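Local coordinates for protein disulfide-isomerase A4 (Rattus norvegicus, PDB 3EC3), which catalyses the rearrangement of disulfide bonds in proteins, this fragment holding its noncatalytic thioredoxin-like b and b' domains, at residues A[78-89]-A[109-120]. The protein carries 1 engineered substitution. Numbering follows the deposited sequence.
Sequences LMQPEKFQSKYE and YVVKHALPLVGH
Glu-89 and Leu-117 meet where two thioredoxin-like domains join, an instance of an interdomain linker fastened by the loop beside it. Segment 109-120 joins helix 103-113 of the first domain to strand 118-121 of the second, and the loop after strand 75-79 packs along it. Glu-89 OE2 takes the backbone N-H of Leu-117 at 2.8 Å, nearly straight (174°) but from above the carboxylate plane, while Leu-117 CB lies 3.3 Å from Glu-89 OE1. Pro-116 CG touches Phe-84 CB at 3.8 Å, and its CD the amide of Gln-80. The Gln-80 side chain bends at chi2 (-69°), bringing its NE2 to Ala-114 O at 3.1 Å, above the carbonyl plane. Leu-78 CD2 rests 3.7 Å from His-113 O, its CD1 at the edge of the Tyr-109 ring. Gly-119 CA lies over one face of the Phe-84 ring, whose CZ comes 3.8 Å from His-120 CB. Second-shell Ser-86 OG fixes the carboxylate, donating to the anti lone pair of Glu-89 OE1. Replacing Glu-89 by an alanine would probably leave Leu-117 N and Ser-86 OG without the carboxylate they share. One water donates to Glu-89 OE1 and Phe-84 O and accepts from Val-118 N at 3.0 Å.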
loop_
_atom_site.group_PDB
_atom_site.type_symbol
_atom_site.label_atom_id
_atom_site.label_comp_id
_atom_site.label_asym_id
_atom_site.label_seq_id
_atom_site.Cartn_x
_atom_site.Cartn_y
_atom_site.Cartn_z
ATOM N N LEU A 78 -0.805 -11.723 -4.081
ATOM C CA LEU A 78 -0.910 -10.273 -4.015
ATOM C C LEU A 78 0.485 -9.722 -4.233
ATOM O O LEU A 78 1.459 -10.161 -3.545
ATOM C CB LEU A 78 -1.412 -9.810 -2.656
ATOM C CG LEU A 78 -2.931 -9.568 -2.536
ATOM C CD1 LEU A 78 -3.564 -10.873 -2.362
ATOM C CD2 LEU A 78 -3.217 -8.641 -1.298
HETATM N N MSE A 79 0.588 -8.781 -5.160
HETATM C CA MSE A 79 1.848 -8.177 -5.483
HETATM C C MSE A 79 1.680 -6.673 -5.543
HETATM O O MSE A 79 0.577 -6.177 -5.793
HETATM C CB MSE A 79 2.320 -8.699 -6.831
HETATM C CG MSE A 79 2.609 -10.177 -6.818
HETATM SE SE MSE A 79 3.061 -10.788 -8.619
HETATM C CE MSE A 79 1.243 -10.867 -9.323
ATOM N N GLN A 80 2.753 -5.933 -5.286
ATOM C CA GLN A 80 2.676 -4.482 -5.420
ATOM C C GLN A 80 3.355 -4.069 -6.726
ATOM O O GLN A 80 4.282 -4.729 -7.153
ATOM C CB GLN A 80 3.400 -3.801 -4.236
ATOM C CG GLN A 80 2.729 -4.044 -2.912
ATOM C CD GLN A 80 1.378 -3.348 -2.766
ATOM O OE1 GLN A 80 1.052 -2.397 -3.481
ATOM N NE2 GLN A 80 0.590 -3.827 -1.831
ATOM N N PRO A 81 2.958 -2.924 -7.295
ATOM C CA PRO A 81 3.674 -2.373 -8.431
ATOM C C PRO A 81 5.165 -2.116 -8.035
ATOM O O PRO A 81 5.425 -1.913 -6.858
ATOM C CB PRO A 81 3.007 -1.033 -8.653
ATOM C CG PRO A 81 1.729 -1.034 -7.907
ATOM C CD PRO A 81 1.842 -2.078 -6.835
ATOM N N GLU A 82 6.077 -2.128 -9.002
ATOM C CA GLU A 82 7.503 -1.946 -8.763
ATOM C C GLU A 82 7.753 -0.682 -7.926
ATOM O O GLU A 82 8.640 -0.674 -7.060
ATOM C CB GLU A 82 8.281 -1.751 -10.088
ATOM C CG GLU A 82 8.464 -2.986 -10.990
ATOM C CD GLU A 82 9.744 -2.900 -11.947
ATOM O OE1 GLU A 82 10.383 -1.830 -12.092
ATOM O OE2 GLU A 82 10.126 -3.949 -12.540
ATOM N N LYS A 83 7.037 0.403 -8.232
ATOM C CA LYS A 83 7.281 1.685 -7.490
ATOM C C LYS A 83 7.023 1.565 -5.966
ATOM O O LYS A 83 7.493 2.408 -5.189
ATOM C CB LYS A 83 6.440 2.810 -8.130
ATOM C CG LYS A 83 4.915 2.554 -8.042
ATOM C CD LYS A 83 4.051 3.794 -8.472
ATOM C CE LYS A 83 4.255 4.193 -9.966
ATOM N NZ LYS A 83 3.800 3.037 -10.855
ATOM N N PHE A 84 6.293 0.534 -5.540
ATOM C CA PHE A 84 6.020 0.293 -4.104
ATOM C C PHE A 84 6.727 -0.872 -3.458
ATOM O O PHE A 84 6.525 -1.137 -2.240
ATOM C CB PHE A 84 4.535 0.232 -3.779
ATOM C CG PHE A 84 3.814 1.446 -4.212
ATOM C CD1 PHE A 84 2.615 1.321 -4.912
ATOM C CD2 PHE A 84 4.365 2.728 -3.987
ATOM C CE1 PHE A 84 1.953 2.469 -5.356
ATOM C CE2 PHE A 84 3.699 3.857 -4.431
ATOM C CZ PHE A 84 2.505 3.707 -5.110
ATOM N N GLN A 85 7.602 -1.546 -4.223
ATOM C CA GLN A 85 8.339 -2.707 -3.661
ATOM C C GLN A 85 9.467 -2.185 -2.783
ATOM O O GLN A 85 9.837 -1.012 -2.888
ATOM C CB GLN A 85 8.956 -3.506 -4.829
ATOM C CG GLN A 85 7.850 -4.209 -5.594
ATOM C CD GLN A 85 8.309 -4.829 -6.898
ATOM O OE1 GLN A 85 9.472 -4.727 -7.284
ATOM N NE2 GLN A 85 7.356 -5.446 -7.610
ATOM N N SER A 86 10.072 -3.052 -1.947
ATOM C CA SER A 86 11.220 -2.609 -1.139
ATOM C C SER A 86 12.050 -3.810 -0.762
ATOM O O SER A 86 11.577 -4.963 -0.860
ATOM C CB SER A 86 10.819 -1.872 0.151
ATOM O OG SER A 86 10.397 -2.813 1.159
ATOM N N LYS A 87 13.267 -3.539 -0.307
ATOM C CA LYS A 87 14.149 -4.636 0.181
ATOM C C LYS A 87 13.581 -5.396 1.374
ATOM O O LYS A 87 14.060 -6.501 1.701
ATOM C CB LYS A 87 15.505 -4.057 0.624
ATOM C CG LYS A 87 16.056 -3.063 -0.286
ATOM C CD LYS A 87 17.358 -2.451 0.289
ATOM C CE LYS A 87 17.140 -1.586 1.529
ATOM N NZ LYS A 87 18.322 -0.659 1.687
ATOM N N TYR A 88 12.613 -4.813 2.063
ATOM C CA TYR A 88 12.057 -5.453 3.278
ATOM C C TYR A 88 10.792 -6.276 3.104
ATOM O O TYR A 88 10.288 -6.872 4.081
ATOM C CB TYR A 88 11.820 -4.390 4.338
ATOM C CG TYR A 88 13.081 -3.623 4.578
ATOM C CD1 TYR A 88 13.149 -2.270 4.329
ATOM C CD2 TYR A 88 14.243 -4.281 5.027
ATOM C CE1 TYR A 88 14.343 -1.565 4.561
ATOM C CE2 TYR A 88 15.406 -3.590 5.235
ATOM C CZ TYR A 88 15.449 -2.250 5.003
ATOM O OH TYR A 88 16.629 -1.572 5.243
ATOM N N GLU A 89 10.286 -6.344 1.882
ATOM C CA GLU A 89 9.004 -6.984 1.617
ATOM C C GLU A 89 9.151 -8.014 0.527
ATOM O O GLU A 89 9.844 -7.770 -0.459
ATOM C CB GLU A 89 7.963 -5.903 1.173
ATOM C CG GLU A 89 7.737 -4.799 2.200
ATOM C CD GLU A 89 7.097 -3.576 1.547
ATOM O OE1 GLU A 89 7.830 -2.636 1.139
ATOM O OE2 GLU A 89 5.852 -3.606 1.381
ATOM N N TYR A 109 -7.213 -11.873 4.159
ATOM C CA TYR A 109 -5.820 -11.858 3.658
ATOM C C TYR A 109 -5.578 -10.663 2.711
ATOM O O TYR A 109 -4.509 -10.013 2.756
ATOM C CB TYR A 109 -5.522 -13.158 2.914
ATOM C CG TYR A 109 -4.068 -13.435 2.606
ATOM C CD1 TYR A 109 -3.533 -13.108 1.376
ATOM C CD2 TYR A 109 -3.244 -14.054 3.546
ATOM C CE1 TYR A 109 -2.208 -13.385 1.069
ATOM C CE2 TYR A 109 -1.924 -14.332 3.264
ATOM C CZ TYR A 109 -1.416 -13.989 2.015
ATOM O OH TYR A 109 -0.105 -14.247 1.722
ATOM N N VAL A 110 -6.551 -10.396 1.844
ATOM C CA VAL A 110 -6.489 -9.242 0.926
ATOM C C VAL A 110 -6.420 -7.939 1.721
ATOM O O VAL A 110 -5.584 -7.107 1.468
ATOM C CB VAL A 110 -7.713 -9.224 -0.040
ATOM C CG1 VAL A 110 -7.748 -7.926 -0.810
ATOM C CG2 VAL A 110 -7.651 -10.426 -0.995
ATOM N N VAL A 111 -7.298 -7.773 2.709
ATOM C CA VAL A 111 -7.287 -6.529 3.500
ATOM C C VAL A 111 -5.947 -6.408 4.245
ATOM O O VAL A 111 -5.281 -5.385 4.144
ATOM C CB VAL A 111 -8.535 -6.396 4.438
ATOM C CG1 VAL A 111 -8.427 -5.155 5.364
ATOM C CG2 VAL A 111 -9.828 -6.308 3.601
ATOM N N LYS A 112 -5.537 -7.478 4.900
ATOM C CA LYS A 112 -4.282 -7.526 5.623
ATOM C C LYS A 112 -3.108 -7.091 4.762
ATOM O O LYS A 112 -2.310 -6.238 5.187
ATOM C CB LYS A 112 -4.046 -8.935 6.183
ATOM C CG LYS A 112 -2.697 -9.090 6.900
ATOM C CD LYS A 112 -2.640 -10.341 7.724
ATOM C CE LYS A 112 -1.273 -10.511 8.382
ATOM N NZ LYS A 112 -1.171 -11.871 9.038
ATOM N N HIS A 113 -3.007 -7.647 3.552
ATOM C CA HIS A 113 -1.825 -7.470 2.706
ATOM C C HIS A 113 -1.913 -6.484 1.544
ATOM O O HIS A 113 -1.009 -6.400 0.735
ATOM C CB HIS A 113 -1.336 -8.827 2.177
ATOM C CG HIS A 113 -0.745 -9.679 3.247
ATOM N ND1 HIS A 113 -1.340 -10.836 3.697
ATOM C CD2 HIS A 113 0.359 -9.497 4.014
ATOM C CE1 HIS A 113 -0.615 -11.349 4.675
ATOM N NE2 HIS A 113 0.425 -10.560 4.878
ATOM N N ALA A 114 -2.956 -5.683 1.497
ATOM C CA ALA A 114 -3.102 -4.804 0.354
ATOM C C ALA A 114 -2.245 -3.545 0.413
ATOM O O ALA A 114 -2.101 -2.897 -0.615
ATOM C CB ALA A 114 -4.554 -4.426 0.165
ATOM N N LEU A 115 -1.723 -3.159 1.585
ATOM C CA LEU A 115 -0.947 -1.943 1.612
ATOM C C LEU A 115 0.543 -2.278 1.592
ATOM O O LEU A 115 0.960 -3.161 2.327
ATOM C CB LEU A 115 -1.223 -1.082 2.871
ATOM C CG LEU A 115 -2.448 -0.170 2.970
ATOM C CD1 LEU A 115 -2.322 0.550 4.290
ATOM C CD2 LEU A 115 -2.522 0.801 1.816
ATOM N N PRO A 116 1.330 -1.517 0.835
ATOM C CA PRO A 116 2.766 -1.703 0.991
ATOM C C PRO A 116 3.284 -1.092 2.297
ATOM O O PRO A 116 2.576 -0.313 2.960
ATOM C CB PRO A 116 3.350 -0.940 -0.170
ATOM C CG PRO A 116 2.418 0.039 -0.607
ATOM C CD PRO A 116 1.014 -0.501 -0.175
ATOM N N LEU A 117 4.505 -1.459 2.674
ATOM C CA LEU A 117 5.152 -0.838 3.815
ATOM C C LEU A 117 5.146 0.679 3.700
ATOM O O LEU A 117 4.837 1.375 4.671
ATOM C CB LEU A 117 6.625 -1.257 3.837
ATOM C CG LEU A 117 7.287 -1.643 5.135
ATOM C CD1 LEU A 117 8.797 -1.553 5.080
ATOM C CD2 LEU A 117 6.613 -1.146 6.464
ATOM N N VAL A 118 5.478 1.208 2.530
ATOM C CA VAL A 118 5.308 2.673 2.293
ATOM C C VAL A 118 4.688 2.931 0.931
ATOM O O VAL A 118 5.373 2.901 -0.104
ATOM C CB VAL A 118 6.616 3.493 2.438
ATOM C CG1 VAL A 118 6.318 5.011 2.221
ATOM C CG2 VAL A 118 7.218 3.331 3.811
ATOM N N GLY A 119 3.372 3.145 0.954
ATOM C CA GLY A 119 2.591 3.424 -0.241
ATOM C C GLY A 119 2.404 4.905 -0.436
ATOM O O GLY A 119 2.988 5.713 0.293
ATOM N N HIS A 120 1.587 5.258 -1.426
ATOM C CA HIS A 120 1.332 6.663 -1.782
ATOM C C HIS A 120 -0.119 6.993 -1.417
ATOM O O HIS A 120 -1.056 6.464 -2.023
ATOM C CB HIS A 120 1.549 6.898 -3.297
ATOM C CG HIS A 120 1.303 8.322 -3.743
ATOM N ND1 HIS A 120 1.264 8.673 -5.072
ATOM C CD2 HIS A 120 1.094 9.461 -3.045
ATOM C CE1 HIS A 120 1.033 9.975 -5.184
ATOM N NE2 HIS A 120 0.958 10.484 -3.964
HETATM O O HOH W 1 1.094 -6.238 -0.467
HETATM O O HOH W 2 6.800 -0.303 0.244
#